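Local coordinates for fatty acid binding protein (PDB 1VYG) that binds long-chain fatty acids such as arachidonic and oleic acid inside a beta-barrel and may take part in their transport, at residues G8-S13 with P40-T45; C64-G69 with S84-N89; S2-L7 with N89-L94. All coordinates share one frame; numbering follows the deposited sequence.

Interaction 1 (G8-S13 with P40-T45)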
loop_
_atom_site.group_PDB
_atom_site.type_symbol
_atom_site.label_atom_id
_atom_site.label_comp_id
_atom_site.label_asym_id
_atom_site.label_seq_id
_atom_site.Cartn_x
_atom_site.Cartn_y
_atom_site.Cartn_z
ATOM N N GLY A 8 10.558 -8.562 -5.061
ATOM C CA GLY A 8 9.940 -9.841 -4.800
ATOM C C GLY A 8 8.475 -9.736 -4.432
ATOM O O GLY A 8 7.852 -8.705 -4.616
ATOM N N LYS A 9 7.941 -10.838 -3.914
ATOM C CA LYS A 9 6.535 -10.933 -3.577
ATOM C C LYS A 9 6.351 -10.992 -2.074
ATOM O O LYS A 9 7.278 -11.305 -1.327
ATOM C CB LYS A 9 5.886 -12.157 -4.227
ATOM C CG LYS A 9 6.277 -12.392 -5.692
ATOM C CD LYS A 9 5.082 -12.472 -6.625
ATOM C CE LYS A 9 4.337 -13.742 -6.456
ATOM N NZ LYS A 9 3.619 -13.655 -5.170
ATOM N N TRP A 10 5.124 -10.703 -1.662
ATOM C CA TRP A 10 4.769 -10.491 -0.272
ATOM C C TRP A 10 3.304 -10.819 -0.113
ATOM O O TRP A 10 2.500 -10.378 -0.902
ATOM C CB TRP A 10 4.974 -9.024 0.116
ATOM C CG TRP A 10 6.366 -8.483 -0.042
ATOM C CD1 TRP A 10 6.875 -7.816 -1.125
ATOM C CD2 TRP A 10 7.419 -8.529 0.921
ATOM N NE1 TRP A 10 8.173 -7.454 -0.889
ATOM C CE2 TRP A 10 8.536 -7.884 0.353
ATOM C CE3 TRP A 10 7.532 -9.047 2.213
ATOM C CZ2 TRP A 10 9.729 -7.743 1.021
ATOM C CZ3 TRP A 10 8.729 -8.900 2.880
ATOM C CH2 TRP A 10 9.810 -8.253 2.284
ATOM N N LYS A 11 2.955 -11.599 0.900
ATOM C CA LYS A 11 1.556 -11.927 1.181
ATOM C C LYS A 11 1.216 -11.313 2.519
ATOM O O LYS A 11 2.013 -11.392 3.441
ATOM C CB LYS A 11 1.344 -13.436 1.230
ATOM C CG LYS A 11 -0.141 -13.886 1.416
ATOM C CD LYS A 11 -0.634 -14.741 0.231
ATOM C CE LYS A 11 -1.734 -15.732 0.608
ATOM N NZ LYS A 11 -1.401 -17.140 0.178
ATOM N N LEU A 12 0.042 -10.691 2.616
ATOM C CA LEU A 12 -0.482 -10.218 3.891
ATOM C C LEU A 12 -0.625 -11.387 4.849
ATOM O O LEU A 12 -1.061 -12.459 4.449
ATOM C CB LEU A 12 -1.843 -9.548 3.691
ATOM C CG LEU A 12 -2.544 -8.964 4.912
ATOM C CD1 LEU A 12 -1.935 -7.669 5.333
ATOM C CD2 LEU A 12 -3.986 -8.767 4.591
ATOM N N SER A 13 -0.222 -11.181 6.102
ATOM C CA SER A 13 -0.376 -12.176 7.144
ATOM C C SER A 13 -1.150 -11.639 8.317
ATOM O O SER A 13 -1.922 -12.371 8.921
ATOM C CB SER A 13 0.981 -12.690 7.624
ATOM O OG SER A 13 1.836 -11.631 7.986
ATOM N N PRO A 40 -4.066 -9.894 0.292
ATOM C CA PRO A 40 -3.424 -9.600 -0.973
ATOM C C PRO A 40 -1.986 -10.061 -1.000
ATOM O O PRO A 40 -1.373 -10.293 0.045
ATOM C CB PRO A 40 -3.475 -8.073 -1.029
ATOM C CG PRO A 40 -4.457 -7.700 -0.085
ATOM C CD PRO A 40 -4.346 -8.650 1.025
ATOM N N THR A 41 -1.470 -10.161 -2.216
ATOM C CA THR A 41 -0.093 -10.468 -2.466
ATOM C C THR A 41 0.431 -9.325 -3.282
ATOM O O THR A 41 0.021 -9.137 -4.411
ATOM C CB THR A 41 0.013 -11.796 -3.231
ATOM O OG1 THR A 41 -0.424 -12.859 -2.376
ATOM C CG2 THR A 41 1.453 -12.182 -3.537
ATOM N N VAL A 42 1.320 -8.535 -2.703
ATOM C CA VAL A 42 1.933 -7.451 -3.449
ATOM C C VAL A 42 3.343 -7.837 -3.897
ATOM O O VAL A 42 4.075 -8.521 -3.212
ATOM C CB VAL A 42 1.869 -6.082 -2.710
ATOM C CG1 VAL A 42 0.727 -6.060 -1.704
ATOM C CG2 VAL A 42 3.153 -5.742 -2.026
ATOM N N THR A 43 3.674 -7.395 -5.094
ATOM C CA THR A 43 4.919 -7.688 -5.740
ATOM C C THR A 43 5.532 -6.344 -6.019
ATOM O O THR A 43 4.845 -5.442 -6.439
ATOM C CB THR A 43 4.602 -8.434 -7.051
ATOM O OG1 THR A 43 3.775 -9.578 -6.772
ATOM C CG2 THR A 43 5.850 -9.008 -7.706
ATOM N N PHE A 44 6.806 -6.177 -5.743
ATOM C CA PHE A 44 7.526 -5.016 -6.222
ATOM C C PHE A 44 8.566 -5.460 -7.245
ATOM O O PHE A 44 9.124 -6.540 -7.125
ATOM C CB PHE A 44 8.228 -4.289 -5.082
ATOM C CG PHE A 44 7.312 -3.835 -3.984
ATOM C CD1 PHE A 44 7.004 -4.670 -2.937
ATOM C CD2 PHE A 44 6.797 -2.550 -3.979
ATOM C CE1 PHE A 44 6.171 -4.248 -1.929
ATOM C CE2 PHE A 44 5.962 -2.120 -2.961
ATOM C CZ PHE A 44 5.642 -2.967 -1.944
ATOM N N THR A 45 8.794 -4.622 -8.253
ATOM C CA THR A 45 9.959 -4.707 -9.130
ATOM C C THR A 45 10.481 -3.298 -9.371
ATOM O O THR A 45 9.708 -2.346 -9.521
ATOM C CB THR A 45 9.637 -5.367 -10.504
ATOM O OG1 THR A 45 8.617 -4.629 -11.186
ATOM C CG2 THR A 45 9.054 -6.754 -10.334
#
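W10 and F44 meet on the inner side of two antiparallel strands. In both residues CG lies beside the backbone N, anti to the carbonyl carbon (chi1 -59° and -58°). The side chains cross at about a right angle. W10 CD1 comes to the edge of the F44 ring, 3.6 Å from F44 CD1, and the ring planes are 76° apart. V42 O sits at the edge of the indole, near its plane. The indole NE1 is hydrogen-bonded to F6 O, which probably helps set its turn. Farther along, L12 CD2 lies alongside P40 CD at 3.6 Å. The strands are the first and second of the FABP beta-barrel, joined through the two helices. P40 touches the bound arachidonic acid, and V42 packs on Y131 of the fatty-acid site. K9 and T43 share the other face and run side by side, with K9 CD 3.2 Å from T43 OG1. The K9 chain bends at chi2, chi3 and chi4, bringing K9 NZ to the methyl T41 CG2. K11 slants across T41, with K11 CD at T41 OG1. The backbone bond from L12 N to P40 O is nearly straight; the two joining W10 and V42 are weak.

Interaction 2 (C64-G69 with S84-N89)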
loop_
_atom_site.group_PDB
_atom_site.type_symbol
_atom_site.label_atom_id
_atom_site.label_comp_id
_atom_site.label_asym_id
_atom_site.label_seq_id
_atom_site.Cartn_x
_atom_site.Cartn_y
_atom_site.Cartn_z
ATOM N N CYS A 64 0.498 -0.339 -10.055
ATOM C CA CYS A 64 0.893 0.990 -10.454
ATOM C C CYS A 64 2.379 1.196 -10.399
ATOM O O CYS A 64 3.109 0.505 -9.684
ATOM C CB CYS A 64 0.161 2.052 -9.646
ATOM S SG CYS A 64 0.733 2.161 -7.980
ATOM N N THR A 65 2.798 2.164 -11.205
ATOM C CA THR A 65 4.187 2.383 -11.513
ATOM C C THR A 65 4.504 3.838 -11.265
ATOM O O THR A 65 3.771 4.742 -11.704
ATOM C CB THR A 65 4.425 1.984 -12.967
ATOM O OG1 THR A 65 4.469 0.546 -13.046
ATOM C CG2 THR A 65 5.783 2.442 -13.475
ATOM N N PHE A 66 5.614 4.057 -10.578
ATOM C CA PHE A 66 5.965 5.381 -10.127
ATOM C C PHE A 66 7.470 5.663 -10.106
ATOM O O PHE A 66 8.292 4.784 -9.854
ATOM C CB PHE A 66 5.356 5.614 -8.740
ATOM C CG PHE A 66 5.654 4.526 -7.736
ATOM C CD1 PHE A 66 4.732 3.529 -7.481
ATOM C CD2 PHE A 66 6.845 4.527 -7.017
ATOM C CE1 PHE A 66 5.004 2.522 -6.539
ATOM C CE2 PHE A 66 7.116 3.536 -6.063
ATOM C CZ PHE A 66 6.205 2.535 -5.832
ATOM N N LYS A 67 7.802 6.908 -10.417
ATOM C CA LYS A 67 9.043 7.541 -9.996
ATOM C C LYS A 67 8.854 8.057 -8.558
ATOM O O LYS A 67 7.745 8.438 -8.177
ATOM C CB LYS A 67 9.358 8.712 -10.944
ATOM C CG LYS A 67 10.794 9.222 -10.914
ATOM C CD LYS A 67 11.310 9.604 -12.320
ATOM C CE LYS A 67 11.009 8.510 -13.367
ATOM N NZ LYS A 67 11.911 8.525 -14.555
ATOM N N PHE A 68 9.928 8.066 -7.764
ATOM C CA PHE A 68 9.870 8.594 -6.401
ATOM C C PHE A 68 9.822 10.111 -6.430
ATOM O O PHE A 68 10.612 10.741 -7.123
ATOM C CB PHE A 68 11.077 8.142 -5.562
ATOM C CG PHE A 68 11.136 6.655 -5.339
ATOM C CD1 PHE A 68 10.128 6.004 -4.638
ATOM C CD2 PHE A 68 12.193 5.906 -5.835
ATOM C CE1 PHE A 68 10.170 4.635 -4.445
ATOM C CE2 PHE A 68 12.241 4.538 -5.636
ATOM C CZ PHE A 68 11.222 3.900 -4.947
ATOM N N GLY A 69 8.895 10.685 -5.669
ATOM C CA GLY A 69 8.755 12.121 -5.542
ATOM C C GLY A 69 7.757 12.659 -6.548
ATOM O O GLY A 69 7.235 13.771 -6.394
ATOM N N SER A 84 -1.323 10.552 -5.933
ATOM C CA SER A 84 -0.360 9.902 -5.072
ATOM C C SER A 84 1.052 10.395 -5.296
ATOM O O SER A 84 1.406 10.810 -6.379
ATOM C CB SER A 84 -0.436 8.398 -5.290
ATOM O OG SER A 84 -1.787 7.988 -5.258
ATOM N N VAL A 85 1.849 10.376 -4.246
ATOM C CA VAL A 85 3.290 10.483 -4.375
ATOM C C VAL A 85 3.900 9.400 -3.479
ATOM O O VAL A 85 3.452 9.215 -2.353
ATOM C CB VAL A 85 3.796 11.905 -4.002
ATOM C CG1 VAL A 85 3.554 12.247 -2.513
ATOM C CG2 VAL A 85 5.245 12.039 -4.323
ATOM N N VAL A 86 4.873 8.656 -4.001
ATOM C CA VAL A 86 5.712 7.778 -3.185
ATOM C C VAL A 86 7.101 8.393 -2.988
ATOM O O VAL A 86 7.833 8.573 -3.942
ATOM C CB VAL A 86 5.890 6.343 -3.788
ATOM C CG1 VAL A 86 6.481 5.408 -2.740
ATOM C CG2 VAL A 86 4.566 5.780 -4.325
ATOM N N GLU A 87 7.460 8.687 -1.741
ATOM C CA GLU A 87 8.801 9.152 -1.401
ATOM C C GLU A 87 9.680 7.996 -0.918
ATOM O O GLU A 87 9.216 7.103 -0.227
ATOM C CB GLU A 87 8.734 10.251 -0.326
ATOM C CG GLU A 87 7.812 11.428 -0.660
ATOM C CD GLU A 87 8.400 12.427 -1.656
ATOM O OE1 GLU A 87 7.756 13.501 -1.878
ATOM O OE2 GLU A 87 9.485 12.142 -2.236
ATOM N N LYS A 88 10.951 8.014 -1.303
ATOM C CA LYS A 88 11.946 7.130 -0.710
ATOM C C LYS A 88 12.462 7.725 0.608
ATOM O O LYS A 88 13.102 8.780 0.624
ATOM C CB LYS A 88 13.095 6.906 -1.683
ATOM C CG LYS A 88 14.009 5.762 -1.316
ATOM C CD LYS A 88 14.825 5.285 -2.521
ATOM C CE LYS A 88 16.088 6.113 -2.753
ATOM N NZ LYS A 88 17.186 5.278 -3.363
ATOM N N ASN A 89 12.151 7.054 1.716
ATOM C CA ASN A 89 12.650 7.441 3.032
ATOM C C ASN A 89 14.050 6.868 3.219
ATOM O O ASN A 89 14.996 7.582 3.588
ATOM C CB ASN A 89 11.709 6.961 4.148
ATOM C CG ASN A 89 10.255 7.275 3.855
ATOM O OD1 ASN A 89 9.457 6.392 3.599
ATOM N ND2 ASN A 89 9.916 8.543 3.871
HETATM O O HOH W 1 5.511 8.773 -6.776
#
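The F66 ring carries V86 CG2 on one face, almost exactly over its centre, 3.6 Å from the F66 ring centroid. This is a CH-pi contact. At the F66 edge, in plane, lies F68 CE1. The F68 ring has K88 CB over one face, offset toward the rim, and V86 O at its edge. The contact joins strands 61-66 and 81-88 of the FABP barrel. They are not neighbours in the sheet, and strand 72-75 and its flanking loops come between them in the chain. The touching parts run 78° apart. Only one direct backbone hydrogen bond, G69 N to V86 O, crosses between the segments. V86 is the central piece. Its CG1 is anti to the backbone N (chi1 -167°) and reaches F68 CE1 at 4.1 Å. Its CG2 is left to lie on F66. The same side chain also packs on F72. On the outer side K88 leads its amine away, toward E91. K67 likewise turns from the contact and pairs with D49. One water links the backbones: it lies 2.7 Å from K67 O and accepts from V86 N. G69 lies beside V85 CG2 and the E87 carboxylate. G69 N is 2.9 Å from V86 O, meeting V86 O from 36° out of its carbonyl plane.

Interaction 3 (S2-L7 with N89-L94)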
loop_
_atom_site.group_PDB
_atom_site.type_symbol
_atom_site.label_atom_id
_atom_site.label_comp_id
_atom_site.label_asym_id
_atom_site.label_seq_id
_atom_site.Cartn_x
_atom_site.Cartn_y
_atom_site.Cartn_z
ATOM N N SER A 2 18.589 0.356 -4.821
ATOM C CA SER A 2 17.438 1.250 -4.629
ATOM C C SER A 2 16.156 0.432 -4.433
ATOM O O SER A 2 15.466 0.123 -5.403
ATOM C CB SER A 2 17.291 2.245 -5.799
ATOM O OG SER A 2 16.316 3.251 -5.520
ATOM N N MET A 3 15.868 0.071 -3.182
ATOM C CA MET A 3 14.678 -0.717 -2.797
ATOM C C MET A 3 14.856 -2.199 -3.066
ATOM O O MET A 3 13.930 -2.867 -3.502
ATOM C CB MET A 3 13.396 -0.200 -3.479
ATOM C CG MET A 3 13.239 1.318 -3.441
ATOM S SD MET A 3 14.105 2.088 -2.037
ATOM C CE MET A 3 12.749 2.093 -0.826
ATOM N N SER A 4 16.047 -2.700 -2.765
ATOM C CA SER A 4 16.420 -4.085 -3.044
ATOM C C SER A 4 15.655 -5.052 -2.152
ATOM O O SER A 4 15.332 -6.178 -2.546
ATOM C CB SER A 4 17.929 -4.290 -2.820
ATOM O OG SER A 4 18.630 -3.064 -2.910
ATOM N N SER A 5 15.420 -4.610 -0.926
ATOM C CA SER A 5 14.686 -5.387 0.058
ATOM C C SER A 5 13.199 -5.483 -0.317
ATOM O O SER A 5 12.515 -6.437 0.053
ATOM C CB SER A 5 14.853 -4.752 1.443
ATOM O OG SER A 5 15.182 -3.371 1.351
ATOM N N PHE A 6 12.709 -4.485 -1.045
ATOM C CA PHE A 6 11.317 -4.463 -1.476
ATOM C C PHE A 6 11.022 -5.390 -2.622
ATOM O O PHE A 6 9.885 -5.782 -2.784
ATOM C CB PHE A 6 10.893 -3.063 -1.883
ATOM C CG PHE A 6 10.412 -2.257 -0.749
ATOM C CD1 PHE A 6 11.283 -1.435 -0.055
ATOM C CD2 PHE A 6 9.100 -2.346 -0.338
ATOM C CE1 PHE A 6 10.846 -0.711 1.006
ATOM C CE2 PHE A 6 8.657 -1.601 0.711
ATOM C CZ PHE A 6 9.535 -0.794 1.391
ATOM N N LEU A 7 12.032 -5.717 -3.423
ATOM C CA LEU A 7 11.850 -6.590 -4.574
ATOM C C LEU A 7 11.360 -7.975 -4.182
ATOM O O LEU A 7 11.695 -8.490 -3.118
ATOM C CB LEU A 7 13.150 -6.718 -5.362
ATOM C CG LEU A 7 13.443 -5.611 -6.378
ATOM C CD1 LEU A 7 12.598 -4.338 -6.221
ATOM C CD2 LEU A 7 14.917 -5.282 -6.313
ATOM N N ASN A 89 12.151 7.054 1.716
ATOM C CA ASN A 89 12.650 7.441 3.032
ATOM C C ASN A 89 14.050 6.868 3.219
ATOM O O ASN A 89 14.996 7.582 3.588
ATOM C CB ASN A 89 11.709 6.961 4.148
ATOM C CG ASN A 89 10.255 7.275 3.855
ATOM O OD1 ASN A 89 9.457 6.392 3.599
ATOM N ND2 ASN A 89 9.916 8.543 3.871
ATOM N N SER A 90 14.174 5.573 2.962
ATOM C CA SER A 90 15.452 4.894 2.990
ATOM C C SER A 90 15.458 3.839 1.904
ATOM O O SER A 90 14.635 3.879 0.995
ATOM C CB SER A 90 15.676 4.264 4.363
ATOM O OG SER A 90 14.974 3.040 4.479
ATOM N N GLU A 91 16.402 2.912 1.992
ATOM C CA GLU A 91 16.449 1.762 1.092
ATOM C C GLU A 91 15.459 0.660 1.511
ATOM O O GLU A 91 14.979 -0.105 0.672
ATOM C CB GLU A 91 17.876 1.200 1.043
ATOM C CG GLU A 91 18.857 2.095 0.290
ATOM C CD GLU A 91 18.660 2.042 -1.209
ATOM O OE1 GLU A 91 18.710 3.111 -1.853
ATOM O OE2 GLU A 91 18.457 0.930 -1.751
ATOM N N SER A 92 15.176 0.570 2.807
ATOM C CA SER A 92 14.192 -0.387 3.307
ATOM C C SER A 92 12.820 0.252 3.612
ATOM O O SER A 92 11.925 -0.406 4.101
ATOM C CB SER A 92 14.751 -1.122 4.525
ATOM O OG SER A 92 15.047 -0.219 5.565
ATOM N N LYS A 93 12.640 1.520 3.275
ATOM C CA LYS A 93 11.397 2.219 3.611
ATOM C C LYS A 93 10.953 3.166 2.501
ATOM O O LYS A 93 11.764 3.837 1.884
ATOM C CB LYS A 93 11.564 2.988 4.929
ATOM C CG LYS A 93 10.308 3.671 5.430
ATOM C CD LYS A 93 10.167 3.616 6.945
ATOM C CE LYS A 93 10.223 4.981 7.597
ATOM N NZ LYS A 93 9.891 4.909 9.058
ATOM N N LEU A 94 9.651 3.192 2.243
ATOM C CA LEU A 94 9.051 4.213 1.394
ATOM C C LEU A 94 7.673 4.609 1.904
ATOM O O LEU A 94 7.090 3.920 2.740
ATOM C CB LEU A 94 9.006 3.762 -0.065
ATOM C CG LEU A 94 8.593 2.347 -0.420
ATOM C CD1 LEU A 94 7.087 2.238 -0.299
ATOM C CD2 LEU A 94 9.049 1.960 -1.830
#
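M3 bends at chi2 (-26°) and chi3, which turns its methyl end back to S90, K93 and L94. L94 CG stands between its own backbone N and carbonyl carbon (chi1 43°), and the leucine faces F6. M3 CE then lies 3.8 Å from L94 CD2. It also comes close to the carbonyls S90 O and K93 O. L94 covers one face of the F6 ring, with its CD2 over the centre and its CG 3.7 Å from F6 CZ. E91 O and K93 N lie at the edge of that ring. The pairing joins the N-terminal segment to the turn between strands 81-88 and 93-99, where it packs against one end of the FABP barrel. In that turn S90 OG accepts from S92 N, an ST turn. K93 O receives both N89 N and S90 N from the same face of its plane. Behind the contact, F6 meets F44 edge-to-face. The E91 chain bends at chi2 and brings its carboxylate to the backbone of S2 and M3. M3 N donates to E91 OE2 over 3.1 Å, from 48° out of the carboxylate plane. The other oxygen, E91 OE1, makes a salt bridge with K88, whose amine also bonds S2 OG. The carboxylate therefore serves a backbone N-H and a lysine at once, and the nearby positive charge probably favours its ionised form.

In the fold
All three reach the same antiparallel barrel sheet, but residues 2-7 are loop. All are partly buried, and the share of buried residues is largest in interaction 1. It is a regular pairing of adjacent strands, with one face turned to the barrel interior, where the fatty acid binds. Interaction 2 joins strands that are not sheet neighbours, through aromatic and aliphatic packing, one backbone bond and a water. Interaction 3, farthest from the chain centre, mixes buried apolar groups with a surface carboxylate. It shares N89 with interaction 2 and uses the neighbouring strand, 93-99 beside 81-88. F6 and L7 meet F44 and T45 of interaction 1, while M3 packs on F68 and K88. Interactions 1 and 2 do not touch.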